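Local coordinates for conserved hypothetical protein (Sulfolobus solfataricus, PDB 2FNA), which is an archaeal AAA+ ATPase that binds ADP and magnesium, with a winged helix-turn-helix domain that is probably suited to DNA binding, at residues Arg69-Tyr74 against Lys151-Asn156; Val155-Ala160 against Tyr184-Val189; Asp307-Leu312 against Ile320-Ile325. All blocks are in the same frame, centred on the assembly; numbering follows the deposited sequence.

Contact 1: residues Arg69-Tyr74 against Lys151-Asn156; sequences RNYISY and KLRGVN. With EDO (1,2-ethanediol), chain I.
Lys151 grips the 69-74 loop with both its side chain and its backbone, an example of how one residue can tie two irregular segments together. Its NZ donates to Arg69 O at 2.8 Å, nearly along the C=O axis (C=O...N angle 165°). Beyond CG the lysine chain is extended, and on its way to that carbonyl it passes Asn70 O, while CB rests against CG1 and CD1 of Ile72. Lys151 O in turn accepts the backbone N-H of Ile72 at 3.0 Å, a nearly straight bond (174° at the hydrogen) whose donor stands above the carbonyl plane.

The next residue continues the match: Leu152 CA points its hydrogen at Ile72 O, 3.5 Å away, and Leu152 CD1 packs on Ile72 CG2 at 3.8 Å, the two side chains crossing at about a right angle. Leu152 is the centre of an inverse gamma turn. Farther out, Arg153 CG meets the edge of the Tyr71 ring, 3.7 Å from CE1, with the guanidinium plane tilted 23° from the ring. Val155 CG2 presses closely on Tyr74, 3.3 Å from CD1. A water held by Ile72 O and by Gly154 N, the latter at 2.9 Å, also meets Tyr71 OH and links the two backbones beyond the Ile72-Lys151 bond.

The second shell fixes these groups. Lys151 NZ also forms a salt bridge with Glu148 and bonds to Phe66 O, while Arg69 pairs with Asp76, whose backbone N is capped by Ser73 OG. Tyr74 OH is hydrogen-bonded to Leu122 N.

In the P-loop-type parallel sheet, strands 58-62 and 139-144 are neighbours; this contact joins the loops that follow them, one leading into helix 74-91 and the other into helix 158-167.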
loop_
_atom_site.group_PDB
_atom_site.type_symbol
_atom_site.label_atom_id
_atom_site.label_comp_id
_atom_site.label_asym_id
_atom_site.label_seq_id
_atom_site.Cartn_x
_atom_site.Cartn_y
_atom_site.Cartn_z
ATOM N N ARG A 69 11.197 -5.532 -7.717
ATOM C CA ARG A 69 12.541 -4.996 -7.942
ATOM C C ARG A 69 13.169 -4.452 -6.684
ATOM O O ARG A 69 12.476 -4.037 -5.762
ATOM C CB ARG A 69 12.488 -3.843 -8.927
ATOM C CG ARG A 69 11.876 -4.172 -10.254
ATOM C CD ARG A 69 11.835 -2.931 -11.100
ATOM N NE ARG A 69 10.860 -3.086 -12.172
ATOM C CZ ARG A 69 10.730 -2.252 -13.195
ATOM N NH1 ARG A 69 11.525 -1.203 -13.298
ATOM N NH2 ARG A 69 9.801 -2.474 -14.117
ATOM N N ASN A 70 14.493 -4.406 -6.685
ATOM C CA ASN A 70 15.270 -3.841 -5.585
ATOM C C ASN A 70 15.688 -2.396 -5.863
ATOM O O ASN A 70 16.166 -1.681 -4.967
ATOM C CB ASN A 70 16.541 -4.686 -5.392
ATOM C CG ASN A 70 17.127 -4.553 -3.996
ATOM O OD1 ASN A 70 16.400 -4.442 -3.011
ATOM N ND2 ASN A 70 18.458 -4.576 -3.910
ATOM N N TYR A 71 15.529 -1.990 -7.122
ATOM C CA TYR A 71 15.983 -0.710 -7.585
ATOM C C TYR A 71 15.013 -0.252 -8.659
ATOM O O TYR A 71 14.525 -1.068 -9.417
ATOM C CB TYR A 71 17.420 -0.830 -8.130
ATOM C CG TYR A 71 17.983 0.472 -8.628
ATOM C CD1 TYR A 71 18.537 1.382 -7.745
ATOM C CD2 TYR A 71 17.948 0.809 -9.988
ATOM C CE1 TYR A 71 19.032 2.593 -8.188
ATOM C CE2 TYR A 71 18.443 2.026 -10.435
ATOM C CZ TYR A 71 18.989 2.913 -9.516
ATOM O OH TYR A 71 19.512 4.103 -9.904
ATOM N N ILE A 72 14.674 1.043 -8.652
ATOM C CA ILE A 72 13.878 1.674 -9.707
ATOM C C ILE A 72 14.735 2.745 -10.332
ATOM O O ILE A 72 15.310 3.582 -9.626
ATOM C CB ILE A 72 12.571 2.366 -9.179
ATOM C CG1 ILE A 72 11.701 1.394 -8.398
ATOM C CG2 ILE A 72 11.755 2.945 -10.342
ATOM C CD1 ILE A 72 10.618 2.110 -7.467
ATOM N N SER A 73 14.840 2.726 -11.658
ATOM C CA SER A 73 15.662 3.704 -12.339
ATOM C C SER A 73 14.875 4.974 -12.611
ATOM O O SER A 73 13.641 4.983 -12.588
ATOM C CB SER A 73 16.204 3.161 -13.659
ATOM O OG SER A 73 15.137 2.752 -14.482
ATOM N N TYR A 74 15.622 6.038 -12.868
ATOM C CA TYR A 74 15.058 7.330 -13.196
ATOM C C TYR A 74 14.241 7.226 -14.483
ATOM O O TYR A 74 13.155 7.803 -14.585
ATOM C CB TYR A 74 16.193 8.355 -13.358
ATOM C CG TYR A 74 15.760 9.731 -13.827
ATOM C CD1 TYR A 74 14.900 10.524 -13.056
ATOM C CD2 TYR A 74 16.227 10.244 -15.027
ATOM C CE1 TYR A 74 14.503 11.791 -13.495
ATOM C CE2 TYR A 74 15.833 11.493 -15.475
ATOM C CZ TYR A 74 14.981 12.258 -14.704
ATOM O OH TYR A 74 14.621 13.492 -15.173
ATOM N N LYS A 151 13.396 2.793 -3.280
ATOM C CA LYS A 151 14.180 2.082 -4.310
ATOM C C LYS A 151 14.598 2.982 -5.458
ATOM O O LYS A 151 15.473 2.629 -6.237
ATOM C CB LYS A 151 13.344 0.948 -4.867
ATOM C CG LYS A 151 12.959 -0.119 -3.866
ATOM C CD LYS A 151 11.827 -0.964 -4.436
ATOM C CE LYS A 151 11.441 -2.121 -3.517
ATOM N NZ LYS A 151 10.450 -3.009 -4.206
ATOM N N LEU A 152 13.967 4.144 -5.583
ATOM C CA LEU A 152 14.351 5.115 -6.602
ATOM C C LEU A 152 15.559 5.984 -6.117
ATOM O O LEU A 152 15.443 7.197 -5.868
ATOM C CB LEU A 152 13.139 5.966 -6.965
ATOM C CG LEU A 152 13.257 6.993 -8.099
ATOM C CD1 LEU A 152 13.300 6.350 -9.452
ATOM C CD2 LEU A 152 12.090 7.944 -8.046
ATOM N N ARG A 153 16.717 5.337 -6.038
ATOM C CA ARG A 153 17.869 5.826 -5.291
ATOM C C ARG A 153 18.539 7.003 -5.925
ATOM O O ARG A 153 19.219 7.768 -5.238
ATOM C CB ARG A 153 18.933 4.749 -5.164
ATOM C CG ARG A 153 18.498 3.426 -4.614
ATOM C CD ARG A 153 18.622 3.353 -3.118
ATOM N NE ARG A 153 18.086 2.086 -2.634
ATOM C CZ ARG A 153 17.688 1.861 -1.382
ATOM N NH1 ARG A 153 17.726 2.817 -0.458
ATOM N NH2 ARG A 153 17.225 0.666 -1.059
ATOM N N GLY A 154 18.393 7.133 -7.238
ATOM C CA GLY A 154 19.048 8.197 -7.970
ATOM C C GLY A 154 18.262 9.478 -8.138
ATOM O O GLY A 154 18.694 10.373 -8.851
ATOM N N VAL A 155 17.105 9.565 -7.484
ATOM C CA VAL A 155 16.297 10.767 -7.490
ATOM C C VAL A 155 15.879 11.056 -6.049
ATOM O O VAL A 155 15.423 10.162 -5.357
ATOM C CB VAL A 155 15.032 10.545 -8.333
ATOM C CG1 VAL A 155 14.097 11.726 -8.260
ATOM C CG2 VAL A 155 15.402 10.256 -9.765
ATOM N N ASN A 156 15.995 12.311 -5.628
ATOM C CA ASN A 156 15.405 12.776 -4.378
ATOM C C ASN A 156 14.215 13.711 -4.619
ATOM O O ASN A 156 14.398 14.882 -4.949
ATOM C CB ASN A 156 16.464 13.470 -3.511
ATOM C CG ASN A 156 15.907 13.935 -2.175
ATOM O OD1 ASN A 156 14.827 13.516 -1.776
ATOM N ND2 ASN A 156 16.650 14.800 -1.474
HETATM C C1 EDO I . 16.390 15.019 2.317
HETATM O O1 EDO I . 16.428 15.960 1.194
HETATM C C2 EDO I . 17.315 15.397 3.485
HETATM O O2 EDO I . 17.245 14.473 4.604
HETATM O O HOH W 1 18.424 -0.124 -3.851
HETATM O O HOH W 2 16.956 5.886 -9.411
#

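Contact 2: residues Val155-Ala160 against Tyr184-Val189; sequences VNLLPA and YDYLRV. With EDO (1,2-ethanediol), chain I.
Tyr186 OH and Leu157 N share one water, which lies 2.8 Å from the hydroxyl and accepts from the amide at 2.9 Å. The tyrosine CG is anti to its backbone N (chi1 171°), and the ring leaves the end of its helix toward the other segment. There OH also lies against Leu157 CB, 3.9 Å away, so the hydroxyl serves the water on one hand and touches an aliphatic carbon on the other.

Beside this bridge, Leu158 carries the apolar part of the contact. Its CD2 packs on the backbone of the opposing helix end, 3.8 Å from Tyr186 O and 4.1 Å from Leu187 CA. CD1 faces the aliphatic part of Arg188, although that residue has two conformers and the detail is doubtful. An alanine at Leu158 would probably open a gap over Tyr186 O and Leu187 CA, where CD2 now lies.

The two segments illustrate how the two ends of helices are closed. Asn156 OD1 accepts Leu158 N at 3.1 Å, a capping bond in the turn that leads into helix 158-167, whereas helix 180-186 closes in a Schellman motif, with Arg188 at positive phi. In the alpha/beta order of the domain, strand 171-177 comes between these two helices along the chain. Leu158 also touches Pro195, and Leu157 packs on Phe124 and Phe77. An ethanediol, probably from the crystallisation liquor, accepts from Asn156 ND2 through O1.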
loop_
_atom_site.group_PDB
_atom_site.type_symbol
_atom_site.label_atom_id
_atom_site.label_comp_id
_atom_site.label_asym_id
_atom_site.label_seq_id
_atom_site.Cartn_x
_atom_site.Cartn_y
_atom_site.Cartn_z
ATOM N N VAL A 155 17.105 9.565 -7.484
ATOM C CA VAL A 155 16.297 10.767 -7.490
ATOM C C VAL A 155 15.879 11.056 -6.049
ATOM O O VAL A 155 15.423 10.162 -5.357
ATOM C CB VAL A 155 15.032 10.545 -8.333
ATOM C CG1 VAL A 155 14.097 11.726 -8.260
ATOM C CG2 VAL A 155 15.402 10.256 -9.765
ATOM N N ASN A 156 15.995 12.311 -5.628
ATOM C CA ASN A 156 15.405 12.776 -4.378
ATOM C C ASN A 156 14.215 13.711 -4.619
ATOM O O ASN A 156 14.398 14.882 -4.949
ATOM C CB ASN A 156 16.464 13.470 -3.511
ATOM C CG ASN A 156 15.907 13.935 -2.175
ATOM O OD1 ASN A 156 14.827 13.516 -1.776
ATOM N ND2 ASN A 156 16.650 14.800 -1.474
ATOM N N LEU A 157 12.999 13.186 -4.420
ATOM C CA LEU A 157 11.783 13.949 -4.655
ATOM C C LEU A 157 11.359 14.807 -3.478
ATOM O O LEU A 157 10.440 15.609 -3.607
ATOM C CB LEU A 157 10.635 13.011 -5.011
ATOM C CG LEU A 157 10.799 12.196 -6.301
ATOM C CD1 LEU A 157 9.625 11.196 -6.402
ATOM C CD2 LEU A 157 10.863 13.074 -7.531
ATOM N N LEU A 158 12.034 14.681 -2.339
ATOM C CA LEU A 158 11.557 15.334 -1.135
ATOM C C LEU A 158 11.539 16.852 -1.230
ATOM O O LEU A 158 10.579 17.455 -0.795
ATOM C CB LEU A 158 12.323 14.858 0.109
ATOM C CG LEU A 158 12.186 13.392 0.527
ATOM C CD1 LEU A 158 12.996 13.084 1.805
ATOM C CD2 LEU A 158 10.746 12.976 0.723
ATOM N N PRO A 159 12.620 17.480 -1.743
ATOM C CA PRO A 159 12.581 18.939 -1.845
ATOM C C PRO A 159 11.422 19.449 -2.712
ATOM O O PRO A 159 10.809 20.442 -2.384
ATOM C CB PRO A 159 13.935 19.293 -2.445
ATOM C CG PRO A 159 14.812 18.134 -2.126
ATOM C CD PRO A 159 13.913 16.939 -2.172
ATOM N N ALA A 160 11.122 18.743 -3.790
ATOM C CA ALA A 160 9.968 19.061 -4.641
ATOM C C ALA A 160 8.625 18.878 -3.917
ATOM O O ALA A 160 7.730 19.698 -4.027
ATOM C CB ALA A 160 10.013 18.204 -5.879
ATOM N N TYR A 184 7.047 6.169 6.508
ATOM C CA TYR A 184 7.572 7.258 7.340
ATOM C C TYR A 184 9.081 7.510 7.138
ATOM O O TYR A 184 9.520 8.662 7.075
ATOM C CB TYR A 184 7.194 7.042 8.817
ATOM C CG TYR A 184 5.746 7.419 9.118
ATOM C CD1 TYR A 184 4.695 6.537 8.884
ATOM C CD2 TYR A 184 5.432 8.668 9.647
ATOM C CE1 TYR A 184 3.363 6.899 9.161
ATOM C CE2 TYR A 184 4.125 9.026 9.919
ATOM C CZ TYR A 184 3.096 8.141 9.670
ATOM O OH TYR A 184 1.809 8.516 10.000
ATOM N N ASP A 185 9.872 6.436 7.063
ATOM C CA ASP A 185 11.293 6.516 6.783
ATOM C C ASP A 185 11.532 7.182 5.430
ATOM O O ASP A 185 12.418 8.026 5.293
ATOM C CB ASP A 185 11.920 5.127 6.736
ATOM C CG ASP A 185 12.020 4.510 8.090
ATOM O OD1 ASP A 185 11.604 5.173 9.047
ATOM O OD2 ASP A 185 12.497 3.363 8.195
ATOM N N TYR A 186 10.744 6.802 4.437
ATOM C CA TYR A 186 10.865 7.420 3.097
ATOM C C TYR A 186 10.733 8.968 3.119
ATOM O O TYR A 186 11.478 9.681 2.446
ATOM C CB TYR A 186 9.860 6.824 2.119
ATOM C CG TYR A 186 9.865 7.617 0.832
ATOM C CD1 TYR A 186 10.969 7.587 -0.012
ATOM C CD2 TYR A 186 8.849 8.484 0.540
ATOM C CE1 TYR A 186 11.019 8.364 -1.167
ATOM C CE2 TYR A 186 8.884 9.248 -0.595
ATOM C CZ TYR A 186 9.989 9.199 -1.436
ATOM O OH TYR A 186 9.985 9.978 -2.593
ATOM N N LEU A 187 9.780 9.447 3.897
ATOM C CA LEU A 187 9.430 10.857 4.016
ATOM C C LEU A 187 10.333 11.573 5.051
ATOM O O LEU A 187 10.241 12.799 5.207
ATOM C CB LEU A 187 7.935 10.980 4.391
ATOM C CG LEU A 187 6.875 10.464 3.398
ATOM C CD1 LEU A 187 5.488 10.361 4.018
ATOM C CD2 LEU A 187 6.800 11.318 2.144
ATOM N N ARG A 188 11.207 10.778 5.698
ATOM C CA ARG A 188 12.248 11.250 6.604
ATOM C C ARG A 188 11.662 12.093 7.741
ATOM O O ARG A 188 12.243 13.075 8.159
ATOM C CB ARG A 188 13.354 12.000 5.834
ATOM C CG ARG A 188 13.803 11.264 4.565
ATOM C CD ARG A 188 15.134 11.730 3.994
ATOM N NE ARG A 188 15.551 10.922 2.836
ATOM C CZ ARG A 188 16.736 11.030 2.220
ATOM N NH1 ARG A 188 17.663 11.887 2.643
ATOM N NH2 ARG A 188 17.018 10.254 1.180
ATOM N N VAL A 189 10.508 11.670 8.237
ATOM C CA VAL A 189 9.800 12.329 9.337
ATOM C C VAL A 189 10.626 12.462 10.594
ATOM O O VAL A 189 10.364 13.350 11.430
ATOM C CB VAL A 189 8.447 11.571 9.611
ATOM C CG1 VAL A 189 7.718 12.112 10.819
ATOM C CG2 VAL A 189 7.560 11.708 8.411
HETATM C C1 EDO I . 16.390 15.019 2.317
HETATM O O1 EDO I . 16.428 15.960 1.194
HETATM C C2 EDO I . 17.315 15.397 3.485
HETATM O O2 EDO I . 17.245 14.473 4.604
HETATM O O HOH W 3 12.636 10.525 -3.258
#

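Contact 3: residues Asp307-Leu312 against Ile320-Ile325; sequences DVKRAL and ISDSEI
Leu312 and Ile325 meet because of their torsions: the leucine CG lies beside its backbone N (chi1 -74°), and a bend at chi2 of -88° swings the isoleucine CD1 round to the facing helix. The two side chains slide past each other in opposite directions, and their CD1 methyls come to 3.3 Å, tighter than usual van der Waals contact. The same Ile325 methyl lies 4.0 Å from Lys309 CA, which places it against the helix backbone as well. On its other branch, Ile325 CG2 has a looser touch with Val308 CG1 at 4.3 Å. Ile320, in the loop just before the second helix, adds its CD1 against Leu312 CB at 3.6 Å.

Two consecutive helices, 305-316 and 322-334, are joined here across a short connection, the arrangement of a helix-turn-helix. It is consistent with the winged helix-turn-helix domain assigned here, whose wing would be the hairpin 338-340/345-347; in many DNA-binding helix-turn-helix proteins the second helix of the pair reads DNA, but that role is not established here. Helix 289-299 also packs on helix 305-316, Val308 touching Ile295 and Leu299, while Trp305 touches Asp322 and Ile325.

Toward Lys309 and Asp322 the chemistry changes. Lys309 CE lies 3.6 Å from Asp322 OD1 and also near Ile320 O, yet NZ stays 4.8 Å from that carboxylate oxygen. The ammonium group is turned by its last torsion and forms its salt bridge with Glu313, so any attraction to Asp322 is likely to act at longer range.

The start of helix 322-334 is fixed by a capping box. Ser321 OG accepts Glu324 N at 3.2 Å, and Glu324 OE1 accepts a weak bond from Ser321 N and a further bond from Ser321 OG.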
loop_
_atom_site.group_PDB
_atom_site.type_symbol
_atom_site.label_atom_id
_atom_site.label_comp_id
_atom_site.label_asym_id
_atom_site.label_seq_id
_atom_site.Cartn_x
_atom_site.Cartn_y
_atom_site.Cartn_z
ATOM N N ASP A 307 12.919 -16.565 22.242
ATOM C CA ASP A 307 12.476 -17.634 21.339
ATOM C C ASP A 307 13.125 -17.487 19.949
ATOM O O ASP A 307 13.530 -18.473 19.323
ATOM C CB ASP A 307 10.942 -17.653 21.218
ATOM C CG ASP A 307 10.242 -17.836 22.564
ATOM O OD1 ASP A 307 10.275 -18.961 23.126
ATOM O OD2 ASP A 307 9.663 -16.846 23.064
ATOM N N VAL A 308 13.206 -16.248 19.473
ATOM C CA VAL A 308 13.850 -15.924 18.190
ATOM C C VAL A 308 15.353 -16.303 18.279
ATOM O O VAL A 308 15.884 -17.044 17.440
ATOM C CB VAL A 308 13.651 -14.418 17.827
ATOM C CG1 VAL A 308 14.481 -14.042 16.623
ATOM C CG2 VAL A 308 12.164 -14.100 17.560
ATOM N N LYS A 309 16.015 -15.815 19.316
ATOM C CA LYS A 309 17.426 -16.139 19.543
ATOM C C LYS A 309 17.643 -17.646 19.559
ATOM O O LYS A 309 18.504 -18.166 18.843
ATOM C CB LYS A 309 17.903 -15.547 20.865
ATOM C CG LYS A 309 19.431 -15.502 21.021
ATOM C CD LYS A 309 19.825 -14.605 22.198
ATOM C CE LYS A 309 21.282 -14.167 22.128
ATOM N NZ LYS A 309 22.177 -15.305 22.457
ATOM N N ARG A 310 16.855 -18.339 20.376
ATOM C CA ARG A 310 17.042 -19.773 20.606
ATOM C C ARG A 310 16.916 -20.551 19.293
ATOM O O ARG A 310 17.772 -21.389 18.972
ATOM C CB ARG A 310 16.024 -20.285 21.637
ATOM C CG ARG A 310 16.108 -21.764 21.915
ATOM C CD ARG A 310 15.063 -22.229 22.939
ATOM N NE ARG A 310 15.185 -21.541 24.232
ATOM C CZ ARG A 310 14.422 -20.523 24.646
ATOM N NH1 ARG A 310 13.442 -20.027 23.886
ATOM N NH2 ARG A 310 14.644 -19.996 25.849
ATOM N N ALA A 311 15.858 -20.252 18.540
ATOM C CA ALA A 311 15.581 -20.922 17.263
ATOM C C ALA A 311 16.648 -20.664 16.196
ATOM O O ALA A 311 16.930 -21.536 15.380
ATOM C CB ALA A 311 14.218 -20.506 16.736
ATOM N N LEU A 312 17.224 -19.469 16.188
ATOM C CA LEU A 312 18.264 -19.150 15.209
ATOM C C LEU A 312 19.534 -19.911 15.545
ATOM O O LEU A 312 20.142 -20.549 14.681
ATOM C CB LEU A 312 18.541 -17.649 15.170
ATOM C CG LEU A 312 17.461 -16.803 14.489
ATOM C CD1 LEU A 312 17.609 -15.329 14.853
ATOM C CD2 LEU A 312 17.479 -16.988 12.968
ATOM N N ILE A 320 24.647 -16.020 18.154
ATOM C CA ILE A 320 24.254 -14.909 17.264
ATOM C C ILE A 320 24.076 -13.629 18.095
ATOM O O ILE A 320 23.483 -13.653 19.174
ATOM C CB ILE A 320 22.980 -15.270 16.444
ATOM C CG1 ILE A 320 23.323 -16.322 15.382
ATOM C CG2 ILE A 320 22.364 -14.028 15.762
ATOM C CD1 ILE A 320 22.138 -17.128 14.897
ATOM N N SER A 321 24.605 -12.515 17.595
ATOM C CA SER A 321 24.668 -11.289 18.385
ATOM C C SER A 321 23.296 -10.677 18.548
ATOM O O SER A 321 22.356 -11.011 17.805
ATOM C CB SER A 321 25.619 -10.270 17.752
ATOM O OG SER A 321 25.090 -9.763 16.548
ATOM N N ASP A 322 23.181 -9.773 19.513
ATOM C CA ASP A 322 21.943 -9.016 19.706
ATOM C C ASP A 322 21.744 -7.940 18.639
ATOM O O ASP A 322 20.620 -7.509 18.420
ATOM C CB ASP A 322 21.902 -8.388 21.101
ATOM C CG ASP A 322 21.871 -9.427 22.210
ATOM O OD1 ASP A 322 21.469 -10.587 21.957
ATOM O OD2 ASP A 322 22.253 -9.072 23.341
ATOM N N SER A 323 22.827 -7.513 17.989
ATOM C CA SER A 323 22.766 -6.497 16.928
ATOM C C SER A 323 22.122 -7.063 15.680
ATOM O O SER A 323 21.308 -6.396 15.035
ATOM C CB SER A 323 24.163 -5.993 16.540
ATOM O OG SER A 323 24.821 -5.364 17.623
ATOM N N GLU A 324 22.527 -8.280 15.326
ATOM C CA GLU A 324 21.971 -8.975 14.178
ATOM C C GLU A 324 20.474 -9.217 14.396
ATOM O O GLU A 324 19.655 -8.870 13.533
ATOM C CB GLU A 324 22.713 -10.299 13.939
ATOM C CG GLU A 324 24.101 -10.118 13.329
ATOM C CD GLU A 324 24.920 -11.412 13.277
ATOM O OE1 GLU A 324 25.320 -11.944 14.351
ATOM O OE2 GLU A 324 25.193 -11.879 12.150
ATOM N N ILE A 325 20.141 -9.777 15.562
ATOM C CA ILE A 325 18.752 -10.084 15.940
ATOM C C ILE A 325 17.850 -8.838 15.883
ATOM O O ILE A 325 16.764 -8.884 15.337
ATOM C CB ILE A 325 18.642 -10.674 17.374
ATOM C CG1 ILE A 325 19.490 -11.953 17.539
ATOM C CG2 ILE A 325 17.165 -10.931 17.740
ATOM C CD1 ILE A 325 18.795 -13.248 17.167
#

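Contact 1 is a surface contact between two loops and relies on backbone carbonyls, a lysine and water; contact 2 is more buried and depends mainly on leucine packing, with a single water bridge. They share Val155 and Asn156, so the loop that ends one leads into the helix that begins the other, and their centres are 13 Å apart in the ATPase domain. Contact 3 belongs to the winged helix-turn-helix region, its centre 32 Å from either, and is also buried, joining two helices mainly through aliphatic side chains, with Lys309 and Asp322 alongside.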